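Local structure of chitinase (Chromobacterium violaceum, 4TXG) at residues A606-W611 with T627-L632. The protein probably hydrolyses glycosidic bonds in chitin, as a family 18 glycoside hydrolase that also carries a carbohydrate-binding module. Residues are numbered along the deposited sequence; the frame is centred on the assembly and turned at random.
Sequences AGDYDW and TLTSLL
Asp608 sets its carboxylate against the first turn of helix 627-636, one oxygen to each of two successive amides. Asp608 OD1 accepts from Leu628 N through its syn lone pair at 2.9 Å. Thr629 N meets Asp608 OD2 at 3.0 Å on the syn side, somewhat out of the plane. N-H...O angles of 164° and 171° make both bonds nearly straight. CG stands anti to the backbone N (chi1 -161°), on a CB that already points toward the helix. OD1 also receives Tyr609 N from above the carboxylate plane, while a water links OD2 to Thr629 OG1, which is also hydrogen-bonded to Tyr463 OH. The amide before these two, Thr627 N, donates to Tyr609 O at 2.9 Å. Thr627 OG1 lies 2.7 Å from Tyr609 O and 2.8 Å from Asp610 OD1, so its single proton has two competing acceptors. Beside this polar cluster, Thr627 CB sits over one face of the Tyr609 ring, 4.2 Å from the centroid, a CH-pi contact, and Leu628 CG packs against Tyr609 CE2 at 3.8 Å. The phenol OH is hydrogen-bonded to Glu582 OE1. Hairpin 609-612/621-624 and this helix follow strand 599-603 of the family 18 (beta/alpha) barrel, where Thr629 touches Phe602. Three N-terminal amides are thus met by acceptors from Asp608 and Tyr609, and the helix dipole would be expected to favour a charged Asp608.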
# COMPACT_ATOMS: atom_id res chain seq x y z
N ALA A 606 -14.41 10.58 -1.67
CA ALA A 606 -15.58 11.01 -2.44
C ALA A 606 -16.46 9.86 -2.92
O ALA A 606 -17.58 10.08 -3.39
CB ALA A 606 -15.15 11.85 -3.63
N GLY A 607 -15.97 8.63 -2.83
CA GLY A 607 -16.74 7.48 -3.26
C GLY A 607 -17.69 6.91 -2.21
O GLY A 607 -18.55 6.09 -2.54
N ASP A 608 -17.52 7.30 -0.95
CA ASP A 608 -18.38 6.79 0.12
C ASP A 608 -19.79 7.38 -0.04
O ASP A 608 -19.96 8.41 -0.71
CB ASP A 608 -17.79 7.13 1.49
CG ASP A 608 -18.35 6.27 2.62
OD1 ASP A 608 -19.24 5.43 2.38
OD2 ASP A 608 -17.88 6.46 3.76
N TYR A 609 -20.79 6.75 0.56
CA TYR A 609 -22.17 7.05 0.21
C TYR A 609 -23.12 7.20 1.39
O TYR A 609 -22.84 6.74 2.49
CB TYR A 609 -22.71 5.95 -0.72
CG TYR A 609 -22.73 4.55 -0.12
CD1 TYR A 609 -23.83 4.12 0.64
CD2 TYR A 609 -21.69 3.66 -0.33
CE1 TYR A 609 -23.87 2.85 1.18
CE2 TYR A 609 -21.73 2.37 0.21
CZ TYR A 609 -22.82 1.98 0.96
OH TYR A 609 -22.88 0.72 1.50
N ASP A 610 -24.25 7.87 1.14
CA ASP A 610 -25.40 7.91 2.04
C ASP A 610 -26.67 8.01 1.21
O ASP A 610 -26.65 8.48 0.07
CB ASP A 610 -25.34 9.11 3.00
CG ASP A 610 -24.56 8.82 4.26
OD1 ASP A 610 -24.76 7.75 4.88
OD2 ASP A 610 -23.74 9.68 4.65
N TRP A 611 -27.78 7.58 1.79
CA TRP A 611 -29.08 7.81 1.18
C TRP A 611 -29.50 9.26 1.40
O TRP A 611 -29.52 9.74 2.53
CB TRP A 611 -30.14 6.87 1.75
CG TRP A 611 -31.50 7.04 1.13
CD1 TRP A 611 -32.58 7.66 1.68
CD2 TRP A 611 -31.91 6.60 -0.17
NE1 TRP A 611 -33.65 7.62 0.81
CE2 TRP A 611 -33.26 6.99 -0.33
CE3 TRP A 611 -31.27 5.93 -1.22
CZ2 TRP A 611 -33.98 6.71 -1.50
CZ3 TRP A 611 -31.99 5.66 -2.37
CH2 TRP A 611 -33.33 6.04 -2.50
N THR A 627 -21.23 6.34 4.88
CA THR A 627 -21.68 5.05 5.42
C THR A 627 -20.52 4.08 5.72
O THR A 627 -20.45 3.51 6.82
CB THR A 627 -22.68 4.37 4.48
OG1 THR A 627 -23.88 5.14 4.46
CG2 THR A 627 -23.00 2.95 4.95
N LEU A 628 -19.62 3.89 4.77
CA LEU A 628 -18.56 2.90 4.97
C LEU A 628 -17.52 3.36 6.00
O LEU A 628 -17.09 2.58 6.86
CB LEU A 628 -17.88 2.57 3.64
CG LEU A 628 -18.80 2.01 2.56
CD1 LEU A 628 -17.99 1.61 1.33
CD2 LEU A 628 -19.62 0.81 3.07
N THR A 629 -17.13 4.62 5.95
CA THR A 629 -16.21 5.16 6.94
C THR A 629 -16.85 5.15 8.33
O THR A 629 -16.18 4.89 9.32
CB THR A 629 -15.76 6.57 6.55
OG1 THR A 629 -15.00 6.48 5.33
CG2 THR A 629 -14.88 7.18 7.63
N SER A 630 -18.15 5.40 8.39
CA SER A 630 -18.85 5.38 9.67
C SER A 630 -18.89 3.97 10.25
O SER A 630 -18.77 3.78 11.47
CB SER A 630 -20.28 5.92 9.53
OG SER A 630 -20.26 7.31 9.24
N LEU A 631 -19.05 2.98 9.38
CA LEU A 631 -19.03 1.59 9.82
C LEU A 631 -17.66 1.23 10.35
O LEU A 631 -17.54 0.60 11.40
CB LEU A 631 -19.43 0.65 8.67
CG LEU A 631 -19.33 -0.85 8.94
CD1 LEU A 631 -20.20 -1.27 10.12
CD2 LEU A 631 -19.71 -1.63 7.68
N LEU A 632 -16.61 1.62 9.63
CA LEU A 632 -15.25 1.37 10.10
C LEU A 632 -15.00 2.04 11.46
O LEU A 632 -14.49 1.42 12.40
CB LEU A 632 -14.22 1.88 9.07
CG LEU A 632 -14.08 1.08 7.78
CD1 LEU A 632 -13.21 1.84 6.79
CD2 LEU A 632 -13.50 -0.30 8.07
O HOH W 1 -16.19 8.51 4.09